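Local atomic coordinates of DNA ligase (Archaeoglobus fulgidus, PDB entry 3GDE), a protein that seals nicks in double-stranded DNA during replication, recombination and repair, using ATP and magnesium. Residues I66-E71 with K137-L142; V258-D263 with V267-R272; Q508-S513 with E543-L548. All blocks are in the same frame, centred on the assembly; numbering follows the deposited sequence.

Interaction 1: residues I66-E71 with K137-L142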
loop_
_atom_site.group_PDB
_atom_site.type_symbol
_atom_site.label_atom_id
_atom_site.label_comp_id
_atom_site.label_asym_id
_atom_site.label_seq_id
_atom_site.Cartn_x
_atom_site.Cartn_y
_atom_site.Cartn_z
ATOM N N ILE A 66 6.141 7.073 16.422
ATOM C CA ILE A 66 7.474 7.514 16.821
ATOM C C ILE A 66 7.560 8.011 18.285
ATOM O O ILE A 66 8.608 7.884 18.929
ATOM C CB ILE A 66 8.067 8.555 15.815
ATOM C CG1 ILE A 66 9.587 8.651 15.992
ATOM C CG2 ILE A 66 7.364 9.933 15.919
ATOM C CD1 ILE A 66 10.311 9.417 14.926
ATOM N N GLY A 67 6.463 8.576 18.791
ATOM C CA GLY A 67 6.373 9.044 20.174
ATOM C C GLY A 67 6.562 7.934 21.200
ATOM O O GLY A 67 7.207 8.145 22.227
ATOM N N LEU A 68 5.997 6.755 20.926
ATOM C CA LEU A 68 6.222 5.568 21.758
ATOM C C LEU A 68 7.672 5.123 21.736
ATOM O O LEU A 68 8.205 4.700 22.765
ATOM C CB LEU A 68 5.316 4.404 21.330
ATOM C CG LEU A 68 3.909 4.358 21.916
ATOM C CD1 LEU A 68 3.122 5.606 21.556
ATOM C CD2 LEU A 68 3.188 3.115 21.446
ATOM N N LEU A 69 8.310 5.220 20.572
ATOM C CA LEU A 69 9.737 4.913 20.435
ATOM C C LEU A 69 10.616 5.843 21.274
ATOM O O LEU A 69 11.559 5.386 21.934
ATOM C CB LEU A 69 10.169 4.948 18.962
ATOM C CG LEU A 69 10.278 3.645 18.170
ATOM C CD1 LEU A 69 9.246 2.615 18.611
ATOM C CD2 LEU A 69 10.164 3.901 16.681
ATOM N N TYR A 70 10.306 7.141 21.239
ATOM C CA TYR A 70 11.010 8.130 22.051
ATOM C C TYR A 70 10.990 7.805 23.549
ATOM O O TYR A 70 12.035 7.797 24.196
ATOM C CB TYR A 70 10.453 9.536 21.808
ATOM C CG TYR A 70 10.995 10.213 20.566
ATOM C CD1 TYR A 70 10.133 10.664 19.563
ATOM C CD2 TYR A 70 12.363 10.394 20.391
ATOM C CE1 TYR A 70 10.624 11.281 18.417
ATOM C CE2 TYR A 70 12.863 11.004 19.256
ATOM C CZ TYR A 70 11.988 11.451 18.276
ATOM O OH TYR A 70 12.491 12.062 17.160
ATOM N N GLU A 71 9.807 7.535 24.085
ATOM C CA GLU A 71 9.650 7.185 25.494
ATOM C C GLU A 71 10.433 5.925 25.887
ATOM O O GLU A 71 11.051 5.895 26.958
ATOM C CB GLU A 71 8.176 7.005 25.851
ATOM C CG GLU A 71 7.255 8.146 25.412
ATOM C CD GLU A 71 7.198 9.292 26.410
ATOM O OE1 GLU A 71 8.180 10.063 26.513
ATOM O OE2 GLU A 71 6.153 9.437 27.079
ATOM N N LYS A 137 0.995 2.677 27.378
ATOM C CA LYS A 137 2.092 2.576 28.336
ATOM C C LYS A 137 2.706 1.167 28.387
ATOM O O LYS A 137 3.925 1.026 28.490
ATOM C CB LYS A 137 1.662 3.042 29.734
ATOM C CG LYS A 137 1.197 4.509 29.804
ATOM C CD LYS A 137 2.364 5.492 29.799
ATOM C CE LYS A 137 1.877 6.922 29.987
ATOM N NZ LYS A 137 2.972 7.804 30.510
ATOM N N ARG A 138 1.872 0.133 28.306
ATOM C CA ARG A 138 2.399 -1.236 28.216
ATOM C C ARG A 138 3.230 -1.444 26.940
ATOM O O ARG A 138 4.303 -2.059 26.984
ATOM C CB ARG A 138 1.299 -2.297 28.319
ATOM C CG ARG A 138 1.864 -3.688 28.149
ATOM C CD ARG A 138 0.801 -4.742 28.098
ATOM N NE ARG A 138 0.573 -5.231 29.434
ATOM C CZ ARG A 138 0.932 -6.421 29.885
ATOM N NH1 ARG A 138 1.516 -7.315 29.095
ATOM N NH2 ARG A 138 0.681 -6.706 31.145
ATOM N N LYS A 139 2.743 -0.912 25.818
ATOM C CA LYS A 139 3.511 -0.931 24.573
ATOM C C LYS A 139 4.898 -0.335 24.766
ATOM O O LYS A 139 5.885 -0.897 24.318
ATOM C CB LYS A 139 2.782 -0.180 23.465
ATOM C CG LYS A 139 1.599 -0.919 22.910
ATOM C CD LYS A 139 1.099 -0.208 21.687
ATOM C CE LYS A 139 -0.363 -0.469 21.465
ATOM N NZ LYS A 139 -0.774 0.159 20.190
ATOM N N ILE A 140 4.967 0.798 25.448
ATOM C CA ILE A 140 6.246 1.419 25.767
ATOM C C ILE A 140 7.098 0.478 26.642
ATOM O O ILE A 140 8.290 0.327 26.407
ATOM C CB ILE A 140 6.050 2.819 26.421
ATOM C CG1 ILE A 140 5.421 3.788 25.403
ATOM C CG2 ILE A 140 7.375 3.370 26.963
ATOM C CD1 ILE A 140 4.742 5.046 26.019
ATOM N N MET A 141 6.477 -0.177 27.622
ATOM C CA MET A 141 7.207 -1.109 28.481
ATOM C C MET A 141 7.741 -2.322 27.720
ATOM O O MET A 141 8.856 -2.766 27.972
ATOM C CB MET A 141 6.350 -1.528 29.687
ATOM C CG MET A 141 6.073 -0.381 30.674
ATOM S SD MET A 141 7.534 0.658 30.943
ATOM C CE MET A 141 8.578 -0.518 31.805
ATOM N N LEU A 142 6.956 -2.834 26.773
ATOM C CA LEU A 142 7.382 -3.943 25.911
ATOM C C LEU A 142 8.522 -3.569 24.972
ATOM O O LEU A 142 9.481 -4.320 24.824
ATOM C CB LEU A 142 6.201 -4.511 25.122
ATOM C CG LEU A 142 5.192 -5.329 25.935
ATOM C CD1 LEU A 142 3.922 -5.576 25.124
ATOM C CD2 LEU A 142 5.816 -6.648 26.433
#
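Ile140 meets helix 66-77 with both of its branches, lodged between Leu68 and Glu71, which stand three residues apart on that helix. Its CG1 arm runs against Leu68 at about a right angle, CG1 lying 3.8 Å from Leu68 CG. The other branch, CG2, stands anti to the backbone N (chi1 of CG1 -66°) and faces the glutamate stem, 3.9 Å from Glu71 CB; the CD1 end of the longer arm reaches CB and CG of the same residue. Leu68 is shared: while its CG faces the isoleucine, its CD2 methyl rests on the aliphatic stem of Lys139, at 3.9 Å from Lys139 CB. Cut back to an alanine, Ile140 would lose CG1, CG2 and CD1, which would probably open a gap between Leu68 and the stem of Glu71.

No hydrogen bond crosses this interface, and the polar ends turn elsewhere. The Lys139 chain extends past Leu68 so that NZ reaches the carbonyl O of Gly63. Glu71 bends at chi2 (-85°); its OE2 stays 5.0 Å from Lys137 NZ, a separation too wide for an ion pair, while OE1 has a long, weak one with Arg81. Behind helix 66-77, Tyr70 packs on helix 81-91, and from helix 135-149, Lys139 also touches Ile127 of helix 117-129.

The axes of the segments 66-71 and 137-142 approach to 9.0 Å and cross at -55°, a helix-helix packing that joins helices 66-77 and 135-149 of the helical N-terminal DNA-binding domain of this ligase family.

Interaction 2: residues V258-D263 with V267-R272. With PO4 (phosphate ion), chain B.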
loop_
_atom_site.group_PDB
_atom_site.type_symbol
_atom_site.label_atom_id
_atom_site.label_comp_id
_atom_site.label_asym_id
_atom_site.label_seq_id
_atom_site.Cartn_x
_atom_site.Cartn_y
_atom_site.Cartn_z
ATOM N N VAL A 258 -13.437 -2.239 -4.574
ATOM C CA VAL A 258 -13.385 -3.216 -3.501
ATOM C C VAL A 258 -13.395 -4.635 -4.053
ATOM O O VAL A 258 -13.730 -4.881 -5.231
ATOM C CB VAL A 258 -14.559 -3.078 -2.474
ATOM C CG1 VAL A 258 -14.515 -1.742 -1.773
ATOM C CG2 VAL A 258 -15.918 -3.348 -3.130
ATOM N N GLN A 259 -13.020 -5.560 -3.182
ATOM C CA GLN A 259 -13.070 -6.972 -3.494
ATOM C C GLN A 259 -13.817 -7.685 -2.360
ATOM O O GLN A 259 -13.472 -7.555 -1.188
ATOM C CB GLN A 259 -11.651 -7.496 -3.674
ATOM C CG GLN A 259 -11.564 -8.896 -4.194
ATOM C CD GLN A 259 -10.139 -9.341 -4.327
ATOM O OE1 GLN A 259 -9.585 -9.948 -3.414
ATOM N NE2 GLN A 259 -9.519 -9.011 -5.452
ATOM N N VAL A 260 -14.855 -8.419 -2.728
ATOM C CA VAL A 260 -15.784 -9.006 -1.763
ATOM C C VAL A 260 -15.653 -10.527 -1.756
ATOM O O VAL A 260 -15.740 -11.169 -2.808
ATOM C CB VAL A 260 -17.245 -8.569 -2.071
ATOM C CG1 VAL A 260 -18.259 -9.388 -1.265
ATOM C CG2 VAL A 260 -17.414 -7.072 -1.802
ATOM N N HIS A 261 -15.428 -11.080 -0.564
ATOM C CA HIS A 261 -15.231 -12.515 -0.375
ATOM C C HIS A 261 -16.362 -13.113 0.476
ATOM O O HIS A 261 -16.646 -12.617 1.571
ATOM C CB HIS A 261 -13.892 -12.773 0.320
ATOM C CG HIS A 261 -12.696 -12.350 -0.470
ATOM N ND1 HIS A 261 -11.807 -13.254 -1.010
ATOM C CD2 HIS A 261 -12.228 -11.122 -0.794
ATOM C CE1 HIS A 261 -10.846 -12.602 -1.640
ATOM N NE2 HIS A 261 -11.079 -11.307 -1.524
ATOM N N TRP A 262 -16.974 -14.189 -0.015
ATOM C CA TRP A 262 -18.178 -14.771 0.610
ATOM C C TRP A 262 -18.679 -16.015 -0.145
ATOM O O TRP A 262 -18.817 -15.949 -1.362
ATOM C CB TRP A 262 -19.277 -13.687 0.590
ATOM C CG TRP A 262 -20.711 -14.175 0.618
ATOM C CD1 TRP A 262 -21.523 -14.410 -0.456
ATOM C CD2 TRP A 262 -21.496 -14.458 1.781
ATOM N NE1 TRP A 262 -22.767 -14.823 -0.035
ATOM C CE2 TRP A 262 -22.777 -14.865 1.333
ATOM C CE3 TRP A 262 -21.245 -14.407 3.156
ATOM C CZ2 TRP A 262 -23.803 -15.224 2.219
ATOM C CZ3 TRP A 262 -22.270 -14.759 4.036
ATOM C CH2 TRP A 262 -23.530 -15.163 3.562
ATOM N N ASP A 263 -18.951 -17.164 0.470
ATOM C CA ASP A 263 -18.391 -17.780 1.675
ATOM C C ASP A 263 -19.088 -19.131 1.947
ATOM O O ASP A 263 -18.516 -20.155 1.583
ATOM C CB ASP A 263 -18.364 -16.910 2.916
ATOM C CG ASP A 263 -17.760 -17.644 4.096
ATOM O OD1 ASP A 263 -16.955 -18.577 3.882
ATOM O OD2 ASP A 263 -18.097 -17.297 5.233
ATOM N N VAL A 267 -18.424 -12.457 5.529
ATOM C CA VAL A 267 -18.001 -11.593 4.441
ATOM C C VAL A 267 -16.714 -10.894 4.870
ATOM O O VAL A 267 -16.596 -10.464 6.020
ATOM C CB VAL A 267 -19.083 -10.512 4.135
ATOM C CG1 VAL A 267 -18.606 -9.504 3.084
ATOM C CG2 VAL A 267 -20.396 -11.157 3.695
ATOM N N THR A 268 -15.743 -10.826 3.963
ATOM C CA THR A 268 -14.657 -9.847 4.066
ATOM C C THR A 268 -14.657 -8.934 2.844
ATOM O O THR A 268 -14.922 -9.376 1.716
ATOM C CB THR A 268 -13.252 -10.480 4.211
ATOM O OG1 THR A 268 -13.086 -11.507 3.233
ATOM C CG2 THR A 268 -13.029 -11.047 5.618
ATOM N N ILE A 269 -14.368 -7.660 3.084
ATOM C CA ILE A 269 -14.268 -6.663 2.019
ATOM C C ILE A 269 -12.895 -6.003 2.088
ATOM O O ILE A 269 -12.482 -5.504 3.140
ATOM C CB ILE A 269 -15.391 -5.587 2.119
ATOM C CG1 ILE A 269 -16.780 -6.244 2.161
ATOM C CG2 ILE A 269 -15.294 -4.568 0.959
ATOM C CD1 ILE A 269 -17.915 -5.277 2.456
ATOM N N TYR A 270 -12.191 -6.030 0.965
ATOM C CA TYR A 270 -10.902 -5.369 0.834
ATOM C C TYR A 270 -10.989 -4.174 -0.105
ATOM O O TYR A 270 -11.697 -4.213 -1.116
ATOM C CB TYR A 270 -9.844 -6.355 0.337
ATOM C CG TYR A 270 -9.604 -7.481 1.303
ATOM C CD1 TYR A 270 -8.773 -7.308 2.405
ATOM C CD2 TYR A 270 -10.220 -8.718 1.125
ATOM C CE1 TYR A 270 -8.562 -8.342 3.317
ATOM C CE2 TYR A 270 -10.015 -9.760 2.022
ATOM C CZ TYR A 270 -9.178 -9.562 3.117
ATOM O OH TYR A 270 -8.959 -10.587 4.008
ATOM N N SER A 271 -10.272 -3.114 0.238
ATOM C CA SER A 271 -10.220 -1.921 -0.594
ATOM C C SER A 271 -9.205 -2.082 -1.739
ATOM O O SER A 271 -8.622 -3.155 -1.924
ATOM C CB SER A 271 -9.883 -0.709 0.269
ATOM O OG SER A 271 -8.568 -0.823 0.791
ATOM N N ARG A 272 -9.019 -1.016 -2.516
ATOM C CA ARG A 272 -8.093 -0.989 -3.655
ATOM C C ARG A 272 -6.675 -1.348 -3.227
ATOM O O ARG A 272 -5.978 -2.059 -3.944
ATOM C CB ARG A 272 -8.174 0.394 -4.353
ATOM C CG ARG A 272 -7.009 0.877 -5.227
ATOM C CD ARG A 272 -6.813 0.147 -6.558
ATOM N NE ARG A 272 -5.627 -0.678 -6.421
ATOM C CZ ARG A 272 -4.442 -0.457 -6.979
ATOM N NH1 ARG A 272 -4.229 0.548 -7.817
ATOM N NH2 ARG A 272 -3.465 -1.300 -6.706
HETATM P P PO4 B . -5.738 2.687 -10.257
HETATM O O1 PO4 B . -6.736 1.968 -9.373
HETATM O O2 PO4 B . -5.941 2.189 -11.663
HETATM O O3 PO4 B . -5.970 4.181 -10.228
HETATM O O4 PO4 B . -4.346 2.376 -9.782
#
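Tyr270 turns the CD2-CE2 edge of its ring toward the face of the His261 imidazole, nearest CD2 and NE2. The two planes stand at 88° in an offset edge-to-face pair, with centroids 5.4 Å apart, and His261 CD2 lies near the plane of the tyrosine ring. The histidine is steadied from its own strand: NE2 donates to Gln259 OE1 at 2.8 Å, and the Gln259 amide is tied in turn to Val226 O, while Tyr270 OH bonds His223 O. Beside them Thr268 OG1, set in the crowded position between backbone N and carbonyl (chi1 48°), presses on His261 CB at 3.3 Å and has no hydrogen-bond partner despite being buried.

On the other face, that of Val258, Val260 and Ile269, the bumps are aliphatic. Ile269 fits between the two valines: its CG2 faces Val258 CB at 3.8 Å, and its CG1 lies alongside Val260 CG2. Helix 282-291 covers this face through Ile288 and Val285. Separately, at the turn end of the hairpin, Val267 pushes its CG2 methyl obliquely against the indole, 3.4 Å from Trp262 CE3, a tight fit.

Four backbone bonds, in the hydrogen-bonded pairs Gln259-Tyr270 and His261-Thr268, hold the strands together. Past the second strand, the bent chain of Arg272 brings NH1 to a phosphate ion: 2.7 Å from its O4, at the guanidinium edge, with a weak bond to O1. Lys420 and Arg414 also bind that ion. This is a beta hairpin of the adenylation domain, leading into a residue predicted to bind ATP.

Interaction 3: residues Q508-S513 with E543-L548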
loop_
_atom_site.group_PDB
_atom_site.type_symbol
_atom_site.label_atom_id
_atom_site.label_comp_id
_atom_site.label_asym_id
_atom_site.label_seq_id
_atom_site.Cartn_x
_atom_site.Cartn_y
_atom_site.Cartn_z
ATOM N N GLN A 508 -1.164 20.054 -14.003
ATOM C CA GLN A 508 -1.473 20.416 -15.395
ATOM C C GLN A 508 -0.692 19.554 -16.386
ATOM O O GLN A 508 -1.229 19.124 -17.412
ATOM C CB GLN A 508 -1.209 21.905 -15.662
ATOM C CG GLN A 508 -2.238 22.858 -15.031
ATOM C CD GLN A 508 -3.674 22.505 -15.375
ATOM O OE1 GLN A 508 -4.019 22.328 -16.545
ATOM N NE2 GLN A 508 -4.519 22.387 -14.351
ATOM N N GLU A 509 0.575 19.302 -16.062
ATOM C CA GLU A 509 1.478 18.584 -16.949
ATOM C C GLU A 509 2.611 17.898 -16.182
ATOM O O GLU A 509 3.042 18.380 -15.141
ATOM C CB GLU A 509 2.057 19.553 -17.988
ATOM C CG GLU A 509 2.720 18.863 -19.174
ATOM C CD GLU A 509 3.280 19.835 -20.214
ATOM O OE1 GLU A 509 3.689 20.975 -19.857
ATOM O OE2 GLU A 509 3.316 19.432 -21.402
ATOM N N ILE A 510 3.062 16.758 -16.691
ATOM C CA ILE A 510 4.336 16.171 -16.278
ATOM C C ILE A 510 5.365 16.535 -17.357
ATOM O O ILE A 510 5.157 16.234 -18.531
ATOM C CB ILE A 510 4.265 14.621 -16.112
ATOM C CG1 ILE A 510 3.206 14.226 -15.080
ATOM C CG2 ILE A 510 5.627 14.059 -15.700
ATOM C CD1 ILE A 510 2.683 12.802 -15.237
ATOM N N GLN A 511 6.446 17.206 -16.966
ATOM C CA GLN A 511 7.557 17.452 -17.894
ATOM C C GLN A 511 8.740 16.545 -17.570
ATOM O O GLN A 511 8.906 16.120 -16.428
ATOM C CB GLN A 511 8.057 18.903 -17.846
ATOM C CG GLN A 511 7.185 19.944 -17.158
ATOM C CD GLN A 511 7.983 21.197 -16.761
ATOM O OE1 GLN A 511 7.436 22.304 -16.682
ATOM N NE2 GLN A 511 9.286 21.021 -16.510
ATOM N N LYS A 512 9.567 16.261 -18.575
ATOM C CA LYS A 512 10.900 15.712 -18.326
ATOM C C LYS A 512 11.818 16.844 -17.869
ATOM O O LYS A 512 11.801 17.934 -18.437
ATOM C CB LYS A 512 11.479 15.027 -19.563
ATOM C CG LYS A 512 10.731 13.778 -19.982
ATOM C CD LYS A 512 11.625 12.769 -20.683
ATOM C CE LYS A 512 12.182 11.762 -19.680
ATOM N NZ LYS A 512 12.953 10.665 -20.341
ATOM N N SER A 513 12.603 16.580 -16.829
ATOM C CA SER A 513 13.410 17.609 -16.174
ATOM C C SER A 513 14.597 16.970 -15.466
ATOM O O SER A 513 14.464 15.893 -14.876
ATOM C CB SER A 513 12.563 18.390 -15.160
ATOM O OG SER A 513 13.299 19.448 -14.557
ATOM N N GLU A 543 7.083 4.076 -12.880
ATOM C CA GLU A 543 6.497 3.508 -14.092
ATOM C C GLU A 543 5.174 4.184 -14.474
ATOM O O GLU A 543 4.954 4.492 -15.642
ATOM C CB GLU A 543 6.317 1.989 -13.947
ATOM C CG GLU A 543 5.685 1.291 -15.153
ATOM C CD GLU A 543 5.947 -0.217 -15.194
ATOM O OE1 GLU A 543 6.234 -0.831 -14.127
ATOM O OE2 GLU A 543 5.858 -0.790 -16.307
ATOM N N ARG A 544 4.307 4.415 -13.489
ATOM C CA ARG A 544 3.057 5.138 -13.713
ATOM C C ARG A 544 3.324 6.546 -14.276
ATOM O O ARG A 544 2.746 6.935 -15.298
ATOM C CB ARG A 544 2.227 5.219 -12.427
ATOM C CG ARG A 544 0.822 5.820 -12.617
ATOM C CD ARG A 544 -0.264 4.740 -12.738
ATOM N NE ARG A 544 -1.502 5.234 -13.349
ATOM C CZ ARG A 544 -2.477 5.867 -12.697
ATOM N NH1 ARG A 544 -2.373 6.107 -11.395
ATOM N NH2 ARG A 544 -3.564 6.271 -13.350
ATOM N N VAL A 545 4.203 7.292 -13.608
ATOM C CA VAL A 545 4.544 8.651 -14.021
ATOM C C VAL A 545 5.029 8.665 -15.479
ATOM O O VAL A 545 4.565 9.481 -16.287
ATOM C CB VAL A 545 5.586 9.308 -13.052
ATOM C CG1 VAL A 545 5.975 10.720 -13.520
ATOM C CG2 VAL A 545 5.039 9.351 -11.632
ATOM N N GLU A 546 5.940 7.741 -15.798
ATOM C CA GLU A 546 6.463 7.545 -17.153
ATOM C C GLU A 546 5.355 7.324 -18.181
ATOM O O GLU A 546 5.341 7.976 -19.221
ATOM C CB GLU A 546 7.440 6.363 -17.188
ATOM C CG GLU A 546 8.818 6.693 -16.646
ATOM C CD GLU A 546 9.652 5.455 -16.260
ATOM O OE1 GLU A 546 9.155 4.307 -16.365
ATOM O OE2 GLU A 546 10.814 5.654 -15.835
ATOM N N ASN A 547 4.447 6.393 -17.891
ATOM C CA ASN A 547 3.315 6.100 -18.772
ATOM C C ASN A 547 2.379 7.299 -18.915
ATOM O O ASN A 547 1.924 7.605 -20.018
ATOM C CB ASN A 547 2.521 4.875 -18.278
ATOM C CG ASN A 547 3.304 3.561 -18.401
ATOM O OD1 ASN A 547 4.227 3.430 -19.211
ATOM N ND2 ASN A 547 2.929 2.582 -17.586
ATOM N N LEU A 548 2.105 7.981 -17.808
ATOM C CA LEU A 548 1.259 9.174 -17.857
ATOM C C LEU A 548 1.906 10.307 -18.653
ATOM O O LEU A 548 1.213 11.029 -19.376
ATOM C CB LEU A 548 0.836 9.630 -16.459
ATOM C CG LEU A 548 -0.102 8.674 -15.691
ATOM C CD1 LEU A 548 -0.321 9.147 -14.256
ATOM C CD2 LEU A 548 -1.438 8.472 -16.397
#
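Ile510 projects from the two-stranded antiparallel sheet of 509-512 and 520-523, a hairpin of the C-terminal, OB-fold region packed against helix 542-550. The hairpin carries a classic beta bulge at its start, where Gln508 and Glu509 both face Arg523, and Ile510 is the residue that follows it.

The isoleucine straddles Val545 and Leu548, which lie three residues apart and so on neighbouring turns of the same helix face. Its two branches divide the work. CG2, anti to the backbone N, turns to the valine, its methyl 4.0 Å from Val545 CG1. On the longer arm CG1 stands anti to the carbonyl carbon (chi1 -59°), and the chain stretches out at chi2 (157°), carrying CD1 to 3.9 Å from Leu548 CB. There CD1 also lies 4.0 Å from the backbone O of Val545, so this methyl sits over the helix backbone as well as against side chains. Both pairs meet at a slant. Val545 presents CG1 itself, whereas Leu548 offers its CB, the stem of the side chain; Leu548 also touches Tyr507 and Glu426.

All three residues are buried; the side-chain contacts are apolar, and no hydrogen bond joins the segments. The contact is small, 123 Å² in all: Ile510 is the one strand residue that touches the helix segment, and Val545 and Leu548 are its partners there. Around it Leu522 on the partner strand and Tyr549 on the helix also pack on Ile510. One turn back from Leu548, Arg544 is held by salt bridges to Glu426 and Asp540, and Leu548 CD1 lies over the centre of one face of its guanidinium, 4.1 Å above the plane.

Overall arrangement
The contacts follow one another along the chain: interaction 1 in the helical N-terminal domain, interaction 2 in the adenylation domain, interaction 3 in the C-terminal region. Interaction 1 is remote from the nucleotide site, its centre about 34 Å from that of interaction 2 and about 41 Å from that of interaction 3, on the opposite side of the chain's centre. Interactions 2 and 3 have centres about 33 Å apart but nearest atoms about 7 Å apart, between the guanidinium groups of Arg272 and Arg544, beside the phosphate ion. The side chain of Leu548 lies about 8 Å from those of Lys420 and Arg414, which share the ion with Arg272, consistent with the enzyme's closed conformation.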